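Local structure of protease (Helicobacter pylori, 5EUF) at residues B[51-56]-B[128-133]; B[58-63]-B[82-87]; B[136-141]-B[163-168]. The protein probably acts as a zinc-dependent M16-family protease and virulence factor, cleaving the cytoplasmic domain of human junctional adhesion molecule A and weakening the gastric epithelial barrier. All coordinates share one frame; numbering follows the deposited sequence.

Contact 1. Residues B[51-56]-B[128-133]. With ZN (zinc ion), chain G.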
loop_
_atom_site.group_PDB
_atom_site.type_symbol
_atom_site.label_atom_id
_atom_site.label_comp_id
_atom_site.label_asym_id
_atom_site.label_seq_id
_atom_site.Cartn_x
_atom_site.Cartn_y
_atom_site.Cartn_z
ATOM N N ILE B 51 13.039 -2.280 6.237
ATOM C CA ILE B 51 13.754 -2.991 7.294
ATOM C C ILE B 51 14.846 -3.890 6.722
ATOM O O ILE B 51 15.943 -3.977 7.275
ATOM C CB ILE B 51 12.789 -3.835 8.154
ATOM C CG1 ILE B 51 11.831 -2.923 8.922
ATOM C CG2 ILE B 51 13.556 -4.714 9.129
ATOM C CD1 ILE B 51 10.978 -3.649 9.940
ATOM N N ALA B 52 14.542 -4.550 5.608
ATOM C CA ALA B 52 15.511 -5.410 4.939
ATOM C C ALA B 52 16.768 -4.619 4.583
ATOM O O ALA B 52 17.885 -5.128 4.685
ATOM C CB ALA B 52 14.899 -6.036 3.693
ATOM N N HIS B 53 16.565 -3.367 4.182
ATOM C CA HIS B 53 17.653 -2.462 3.836
ATOM C C HIS B 53 18.412 -1.976 5.070
ATOM O O HIS B 53 19.630 -1.817 5.027
ATOM C CB HIS B 53 17.109 -1.267 3.052
ATOM C CG HIS B 53 18.146 -0.248 2.695
ATOM N ND1 HIS B 53 18.341 0.903 3.427
ATOM C CD2 HIS B 53 19.036 -0.199 1.675
ATOM C CE1 HIS B 53 19.310 1.614 2.879
ATOM N NE2 HIS B 53 19.750 0.966 1.815
HETATM N N MSE B 54 17.692 -1.736 6.162
HETATM C CA MSE B 54 18.319 -1.314 7.415
HETATM C C MSE B 54 19.298 -2.375 7.913
HETATM O O MSE B 54 20.391 -2.052 8.383
HETATM C CB MSE B 54 17.257 -1.025 8.482
HETATM C CG MSE B 54 17.805 -0.770 9.891
HETATM SE SE MSE B 54 18.742 0.935 10.127
HETATM C CE MSE B 54 19.048 0.848 12.048
ATOM N N LEU B 55 18.904 -3.641 7.789
ATOM C CA LEU B 55 19.743 -4.764 8.198
ATOM C C LEU B 55 21.084 -4.798 7.466
ATOM O O LEU B 55 22.069 -5.311 7.993
ATOM C CB LEU B 55 19.010 -6.085 7.974
ATOM C CG LEU B 55 17.952 -6.441 9.014
ATOM C CD1 LEU B 55 17.331 -7.791 8.694
ATOM C CD2 LEU B 55 18.568 -6.445 10.401
ATOM N N GLU B 56 21.113 -4.263 6.250
ATOM C CA GLU B 56 22.358 -4.155 5.501
ATOM C C GLU B 56 23.356 -3.290 6.265
ATOM O O GLU B 56 24.535 -3.631 6.370
ATOM C CB GLU B 56 22.107 -3.575 4.104
ATOM C CG GLU B 56 23.377 -3.245 3.333
ATOM C CD GLU B 56 23.102 -2.524 2.026
ATOM O OE1 GLU B 56 21.963 -2.614 1.523
ATOM O OE2 GLU B 56 24.027 -1.863 1.507
ATOM N N GLN B 128 18.987 7.090 12.165
ATOM C CA GLN B 128 19.098 8.481 11.749
ATOM C C GLN B 128 19.881 8.588 10.449
ATOM O O GLN B 128 19.605 9.456 9.622
ATOM C CB GLN B 128 19.758 9.323 12.840
ATOM C CG GLN B 128 18.816 9.703 13.962
ATOM C CD GLN B 128 17.612 10.475 13.463
ATOM O OE1 GLN B 128 17.722 11.301 12.556
ATOM N NE2 GLN B 128 16.451 10.203 14.046
ATOM N N VAL B 129 20.849 7.695 10.273
ATOM C CA VAL B 129 21.645 7.660 9.053
ATOM C C VAL B 129 20.779 7.264 7.864
ATOM O O VAL B 129 20.785 7.933 6.830
ATOM C CB VAL B 129 22.831 6.678 9.171
ATOM C CG1 VAL B 129 23.595 6.602 7.857
ATOM C CG2 VAL B 129 23.752 7.089 10.309
ATOM N N VAL B 130 20.023 6.181 8.015
ATOM C CA VAL B 130 19.170 5.702 6.936
ATOM C C VAL B 130 17.983 6.649 6.755
ATOM O O VAL B 130 17.330 6.646 5.712
ATOM C CB VAL B 130 18.677 4.259 7.194
ATOM C CG1 VAL B 130 17.598 4.237 8.253
ATOM C CG2 VAL B 130 18.169 3.631 5.905
ATOM N N ALA B 131 17.717 7.468 7.767
ATOM C CA ALA B 131 16.728 8.528 7.636
ATOM C C ALA B 131 17.272 9.621 6.722
ATOM O O ALA B 131 16.532 10.196 5.923
ATOM C CB ALA B 131 16.360 9.098 8.995
ATOM N N GLU B 132 18.568 9.900 6.844
ATOM C CA GLU B 132 19.234 10.848 5.956
ATOM C C GLU B 132 19.267 10.293 4.538
ATOM O O GLU B 132 19.021 11.016 3.572
ATOM C CB GLU B 132 20.659 11.149 6.429
ATOM C CG GLU B 132 20.762 11.703 7.839
ATOM C CD GLU B 132 19.964 12.974 8.030
ATOM O OE1 GLU B 132 20.257 13.974 7.339
ATOM O OE2 GLU B 132 19.042 12.970 8.873
ATOM N N GLU B 133 19.569 9.002 4.428
ATOM C CA GLU B 133 19.651 8.325 3.137
ATOM C C GLU B 133 18.312 8.389 2.408
ATOM O O GLU B 133 18.261 8.402 1.178
ATOM C CB GLU B 133 20.091 6.868 3.320
ATOM C CG GLU B 133 20.352 6.112 2.020
ATOM C CD GLU B 133 20.846 4.691 2.251
ATOM O OE1 GLU B 133 21.324 4.395 3.368
ATOM O OE2 GLU B 133 20.755 3.868 1.313
HETATM ZN ZN ZN G . 21.871 2.058 1.503
#
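Met-54 and Val-130 mark the nearest approach of two helical backbones, their CA atoms 7.1 Å apart, where 51-56 meets 128-133. The axes of the two segments come no closer than 10.8 Å and run at 118°, more antiparallel than parallel, so the interval has to be filled by side chains. Away from the metal the filling is apolar: the selenomethionine Met-54 bends at chi2 and brings its SE to within 4.0 Å of Val-130 CG1, crossing the valine at about a right angle. The other branch, CG2, stands anti to the valine N and abuts the imidazole of His-53 at its edge, in the ring plane, 3.7 Å from ND1. His-53 opens the sequence His-Met-Leu-Glu-His, the inverted zinc motif HxxEH of M16 peptidases, whose remaining ligand is a glutamate far along the chain; here that glutamate is Glu-133. The other ring nitrogen of His-53, NE2, faces the zinc ion and binds it at 2.4 Å, and OE2 of Glu-133 binds it at 2.1 Å. The second carboxylate oxygen, OE1, lies 3.0 Å from the zinc ion, so the carboxylate binds essentially in monodentate fashion. An extended Glu-133 chain carries the carboxylate in from the facing helix, and its plane is turned 72° from the ring. His-57, probably a further ligand, meets the His-53 ring from the next turn, while Glu-56, the likely proton acceptor, is hydrogen-bonded through OE1 to Thr-86. Trp-174 packs against both Met-54 and Val-130.

Contact 2. Residues B[58-63]-B[82-87]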
loop_
_atom_site.group_PDB
_atom_site.type_symbol
_atom_site.label_atom_id
_atom_site.label_comp_id
_atom_site.label_asym_id
_atom_site.label_seq_id
_atom_site.Cartn_x
_atom_site.Cartn_y
_atom_site.Cartn_z
ATOM N N LEU B 58 23.198 -2.593 9.556
ATOM C CA LEU B 58 23.439 -3.163 10.877
ATOM C C LEU B 58 24.295 -4.426 10.827
ATOM O O LEU B 58 24.864 -4.839 11.838
ATOM C CB LEU B 58 22.110 -3.466 11.575
ATOM C CG LEU B 58 21.247 -2.251 11.916
ATOM C CD1 LEU B 58 19.997 -2.670 12.672
ATOM C CD2 LEU B 58 22.048 -1.239 12.719
ATOM N N ASN B 59 24.391 -5.031 9.647
ATOM C CA ASN B 59 25.144 -6.271 9.484
ATOM C C ASN B 59 26.645 -6.076 9.710
ATOM O O ASN B 59 27.380 -7.035 9.941
ATOM C CB ASN B 59 24.893 -6.860 8.093
ATOM C CG ASN B 59 25.105 -8.362 8.049
ATOM O OD1 ASN B 59 24.299 -9.128 8.578
ATOM N ND2 ASN B 59 26.188 -8.791 7.407
ATOM N N PHE B 60 27.093 -4.826 9.653
ATOM C CA PHE B 60 28.502 -4.513 9.853
ATOM C C PHE B 60 28.741 -3.882 11.221
ATOM O O PHE B 60 29.740 -3.196 11.439
ATOM C CB PHE B 60 29.001 -3.591 8.740
ATOM C CG PHE B 60 28.871 -4.189 7.372
ATOM C CD1 PHE B 60 29.821 -5.078 6.898
ATOM C CD2 PHE B 60 27.789 -3.878 6.567
ATOM C CE1 PHE B 60 29.701 -5.639 5.640
ATOM C CE2 PHE B 60 27.662 -4.436 5.309
ATOM C CZ PHE B 60 28.621 -5.318 4.845
ATOM N N LYS B 61 27.810 -4.121 12.139
ATOM C CA LYS B 61 27.959 -3.668 13.512
ATOM C C LYS B 61 28.529 -4.795 14.366
ATOM O O LYS B 61 29.033 -5.787 13.837
ATOM C CB LYS B 61 26.622 -3.184 14.071
ATOM C CG LYS B 61 26.025 -2.013 13.304
ATOM C CD LYS B 61 26.927 -0.787 13.363
ATOM C CE LYS B 61 26.319 0.387 12.608
ATOM N NZ LYS B 61 27.187 1.600 12.648
ATOM N N SER B 62 28.439 -4.648 15.685
ATOM C CA SER B 62 29.098 -5.572 16.605
ATOM C C SER B 62 28.493 -6.969 16.589
ATOM O O SER B 62 27.286 -7.138 16.403
ATOM C CB SER B 62 29.060 -5.027 18.032
ATOM O OG SER B 62 27.738 -5.028 18.542
ATOM N N THR B 63 29.355 -7.962 16.785
ATOM C CA THR B 63 28.936 -9.350 16.938
ATOM C C THR B 63 29.515 -9.911 18.236
ATOM O O THR B 63 29.927 -9.152 19.114
ATOM C CB THR B 63 29.387 -10.219 15.751
ATOM O OG1 THR B 63 30.818 -10.269 15.715
ATOM C CG2 THR B 63 28.872 -9.646 14.438
ATOM N N SER B 82 34.850 -5.165 0.494
ATOM C CA SER B 82 33.551 -5.699 0.898
ATOM C C SER B 82 32.421 -4.706 0.662
ATOM O O SER B 82 32.371 -3.649 1.292
ATOM C CB SER B 82 33.569 -6.109 2.371
ATOM O OG SER B 82 33.436 -4.981 3.219
ATOM N N ASN B 83 31.516 -5.054 -0.246
ATOM C CA ASN B 83 30.322 -4.254 -0.469
ATOM C C ASN B 83 29.069 -5.048 -0.114
ATOM O O ASN B 83 29.136 -6.252 0.137
ATOM C CB ASN B 83 30.255 -3.770 -1.920
ATOM C CG ASN B 83 29.282 -2.614 -2.109
ATOM O OD1 ASN B 83 28.932 -1.918 -1.151
ATOM N ND2 ASN B 83 28.838 -2.406 -3.345
ATOM N N ALA B 84 27.933 -4.361 -0.082
ATOM C CA ALA B 84 26.651 -4.993 0.195
ATOM C C ALA B 84 25.546 -4.270 -0.560
ATOM O O ALA B 84 25.669 -3.086 -0.869
ATOM C CB ALA B 84 26.366 -4.993 1.686
ATOM N N SER B 85 24.466 -4.986 -0.854
ATOM C CA SER B 85 23.330 -4.387 -1.540
ATOM C C SER B 85 22.041 -5.131 -1.233
ATOM O O SER B 85 22.018 -6.361 -1.167
ATOM C CB SER B 85 23.559 -4.367 -3.051
ATOM O OG SER B 85 23.290 -5.637 -3.616
ATOM N N THR B 86 20.968 -4.374 -1.048
ATOM C CA THR B 86 19.645 -4.953 -0.876
ATOM C C THR B 86 18.742 -4.504 -2.017
ATOM O O THR B 86 18.725 -3.328 -2.381
ATOM C CB THR B 86 19.019 -4.552 0.470
ATOM O OG1 THR B 86 18.955 -3.125 0.561
ATOM C CG2 THR B 86 19.853 -5.081 1.621
ATOM N N SER B 87 18.004 -5.444 -2.592
ATOM C CA SER B 87 17.049 -5.104 -3.635
ATOM C C SER B 87 15.657 -5.556 -3.229
ATOM O O SER B 87 15.389 -5.791 -2.050
ATOM C CB SER B 87 17.452 -5.732 -4.971
ATOM O OG SER B 87 17.529 -7.142 -4.870
#
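The loop that delivers Phe-60 to Ala-84 is fastened a little downstream at Thr-63 OG1, which is hydrogen-bonded to the backbone N of Leu-66 and to OE2 of Glu-111, with the N of Asn-65 as a weak third partner. Upstream the chain is held by a type I turn from Leu-58 to Lys-61, closed by a 3.0 Å bond from Lys-61 N to Leu-58 O. Phe-60 occupies the third position of this turn, just after helix 51-58, and its CB is directed at segment 82-87. With CG anti to the carbonyl carbon (chi1 -60°), the ring projects away from the turn and meets the strand edge-on. CE2 and CZ each lie 3.9 Å from the methyl carbon CB of Ala-84, which sits in the plane of the ring. Two residues earlier on the same side of the strand, Ser-82 OG comes obliquely to Phe-60 CE1 at 4.5 Å. Between them Asn-83 turns its CB away, and its OD1 takes a weak 2.8 Å hydrogen bond from Ala-84 N, bent to 145°. Phe-71 of helix 70-77 meets the Phe-60 ring edge-to-face. Strand 81-86 is one of the two outermost strands of the six-stranded sheet within this chain, paired with 91-98. In other M16 proteases the corresponding edge strand beside the metal accepts the substrate backbone, and a similar role is probable here, since the side chain of Ala-84 lies about 8 Å from the zinc ion. What joins loop and strand is therefore dispersion between a ring edge and a methyl group; lacking any directional bond, the fit probably owes its precision to the turn and the sheet that position each partner, with Phe-71 against the ring.

Contact 3. Residues B[136-141]-B[163-168]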
loop_
_atom_site.group_PDB
_atom_site.type_symbol
_atom_site.label_atom_id
_atom_site.label_comp_id
_atom_site.label_asym_id
_atom_site.label_seq_id
_atom_site.Cartn_x
_atom_site.Cartn_y
_atom_site.Cartn_z
ATOM N N TRP B 136 17.715 12.447 1.399
ATOM C CA TRP B 136 18.640 12.907 0.372
ATOM C C TRP B 136 18.420 12.232 -0.979
ATOM O O TRP B 136 18.343 12.906 -2.006
ATOM C CB TRP B 136 20.085 12.692 0.828
ATOM C CG TRP B 136 20.587 13.753 1.767
ATOM C CD1 TRP B 136 19.835 14.657 2.463
ATOM C CD2 TRP B 136 21.955 14.031 2.100
ATOM N NE1 TRP B 136 20.648 15.472 3.214
ATOM C CE2 TRP B 136 21.953 15.109 3.008
ATOM C CE3 TRP B 136 23.180 13.468 1.722
ATOM C CZ2 TRP B 136 23.129 15.637 3.542
ATOM C CZ3 TRP B 136 24.345 13.995 2.254
ATOM C CH2 TRP B 136 24.311 15.067 3.154
ATOM N N ARG B 137 18.309 10.907 -0.980
ATOM C CA ARG B 137 18.295 10.158 -2.234
ATOM C C ARG B 137 16.905 9.703 -2.681
ATOM O O ARG B 137 16.784 8.906 -3.611
ATOM C CB ARG B 137 19.219 8.942 -2.122
ATOM C CG ARG B 137 20.666 9.303 -1.822
ATOM C CD ARG B 137 21.605 8.146 -2.120
ATOM N NE ARG B 137 22.999 8.499 -1.865
ATOM C CZ ARG B 137 24.039 7.762 -2.243
ATOM N NH1 ARG B 137 23.847 6.628 -2.902
ATOM N NH2 ARG B 137 25.273 8.163 -1.965
ATOM N N THR B 138 15.862 10.207 -2.031
ATOM C CA THR B 138 14.495 9.933 -2.472
ATOM C C THR B 138 13.594 11.147 -2.284
ATOM O O THR B 138 12.951 11.597 -3.229
ATOM C CB THR B 138 13.872 8.732 -1.728
ATOM O OG1 THR B 138 14.434 8.634 -0.415
ATOM C CG2 THR B 138 14.134 7.438 -2.477
ATOM N N ASP B 139 13.547 11.675 -1.065
ATOM C CA ASP B 139 12.696 12.824 -0.771
ATOM C C ASP B 139 13.202 14.076 -1.475
ATOM O O ASP B 139 12.423 14.968 -1.804
ATOM C CB ASP B 139 12.615 13.068 0.738
ATOM C CG ASP B 139 11.756 12.040 1.451
ATOM O OD1 ASP B 139 11.459 10.991 0.843
ATOM O OD2 ASP B 139 11.383 12.281 2.619
ATOM N N ASN B 140 14.509 14.133 -1.707
ATOM C CA ASN B 140 15.111 15.288 -2.358
ATOM C C ASN B 140 16.047 14.871 -3.489
ATOM O O ASN B 140 17.164 15.378 -3.610
ATOM C CB ASN B 140 15.862 16.144 -1.335
ATOM C CG ASN B 140 15.904 17.608 -1.720
ATOM O OD1 ASN B 140 14.965 18.360 -1.450
ATOM N ND2 ASN B 140 16.994 18.022 -2.355
ATOM N N SER B 141 15.575 13.938 -4.311
ATOM C CA SER B 141 16.313 13.475 -5.483
ATOM C C SER B 141 15.368 13.228 -6.652
ATOM O O SER B 141 14.364 12.534 -6.499
ATOM C CB SER B 141 17.089 12.195 -5.171
ATOM O OG SER B 141 17.579 11.606 -6.364
ATOM N N THR B 163 9.863 0.791 -3.005
ATOM C CA THR B 163 11.250 0.410 -3.239
ATOM C C THR B 163 11.919 0.117 -1.890
ATOM O O THR B 163 11.410 0.536 -0.850
ATOM C CB THR B 163 12.002 1.519 -3.997
ATOM O OG1 THR B 163 12.260 2.617 -3.114
ATOM C CG2 THR B 163 11.175 1.996 -5.183
ATOM N N PRO B 164 13.049 -0.616 -1.894
ATOM C CA PRO B 164 13.681 -1.048 -0.637
ATOM C C PRO B 164 14.040 0.058 0.372
ATOM O O PRO B 164 14.380 -0.273 1.508
ATOM C CB PRO B 164 14.959 -1.759 -1.115
ATOM C CG PRO B 164 15.093 -1.432 -2.570
ATOM C CD PRO B 164 13.704 -1.235 -3.058
ATOM N N ILE B 165 13.964 1.329 -0.012
ATOM C CA ILE B 165 14.250 2.412 0.928
ATOM C C ILE B 165 13.119 2.552 1.951
ATOM O O ILE B 165 13.347 2.965 3.089
ATOM C CB ILE B 165 14.473 3.764 0.200
ATOM C CG1 ILE B 165 14.937 4.844 1.182
ATOM C CG2 ILE B 165 13.213 4.216 -0.525
ATOM C CD1 ILE B 165 16.247 4.532 1.875
ATOM N N GLY B 166 11.903 2.192 1.548
ATOM C CA GLY B 166 10.753 2.257 2.430
ATOM C C GLY B 166 10.182 3.652 2.595
ATOM O O GLY B 166 10.708 4.621 2.050
ATOM N N PHE B 167 9.094 3.752 3.352
ATOM C CA PHE B 167 8.469 5.038 3.638
ATOM C C PHE B 167 9.131 5.705 4.838
ATOM O O PHE B 167 9.576 5.023 5.762
ATOM C CB PHE B 167 6.970 4.859 3.883
ATOM C CG PHE B 167 6.212 4.428 2.666
ATOM C CD1 PHE B 167 5.792 5.361 1.733
ATOM C CD2 PHE B 167 5.930 3.091 2.445
ATOM C CE1 PHE B 167 5.097 4.969 0.603
ATOM C CE2 PHE B 167 5.236 2.692 1.317
ATOM C CZ PHE B 167 4.818 3.634 0.395
HETATM N N MSE B 168 9.195 7.034 4.821
HETATM C CA MSE B 168 9.883 7.769 5.877
HETATM C C MSE B 168 9.288 7.480 7.252
HETATM O O MSE B 168 10.023 7.227 8.207
HETATM C CB MSE B 168 9.850 9.274 5.604
HETATM C CG MSE B 168 10.465 10.108 6.723
HETATM SE SE MSE B 168 12.401 9.887 6.888
HETATM C CE MSE B 168 12.950 11.225 5.579
#
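Thr-138, near the end of helix 120-139 where the turn widens to a pi type, sends its methyl group CG2 to CG2 of Ile-165 at 3.9 Å. The two side chains slide past each other in opposite directions, which also brings Thr-138 OG1 alongside Ile-165 CG1. With CG1 of Ile-165 anti to its own N (chi1 -173°), CG2 falls between N and the carbonyl carbon, and both branches lie along the threonine. Next comes Asp-139, whose OD1 forms a salt bridge with NE of Arg-134, five residues back on the same helix. Asp-139 OD2 lies 3.5 Å from Met-168 CE, the terminal methyl. That selenomethionine chain bends at chi2 and chi3 and crosses the aspartate obliquely. Asn-140 leaves the helix, and Ser-141 serves as the N-cap of helix 142-154, its OG weakly bonded to the N of Gly-144.

Across the contact, a type I turn from Thr-163 to Gly-166, with Gly-166 N bonded to Thr-163 O at 3.0 Å, presents Ile-165, whose side chain lies about 4 Å from those of His-53 and Glu-133. Phe-167 then stacks on Tyr-157 of the second subunit. Chemically, the loop offers carbon atoms alone to 136-141; the carboxylate has its charge partner, Arg-134, on its own helix, and the loop beside the metal site is held by van der Waals contact.

How the contacts relate
Three modest interfaces meet round one catalytic centre, with contact 1 between the other two: its centre is 11 Å from that of contact 2 and 10 Å from that of contact 3, which are themselves 19 Å apart. Contact 2 joins it through the edge strand, where Ala-84 O packs 3.1 Å from Glu-56 OE2. Contact 3 continues along helix 120-139, which supplies Glu-133 to contact 1, and its loop places Pro-164 O against His-53 CB. The side chain of Ile-165 comes to about 6 Å from the zinc ion. The strand that probably receives substrate, the metal ligands and a flanking loop thus adjoin one another, and contacts 2 and 3 also touch where Thr-86 O lies 4.1 Å from Pro-164 CG.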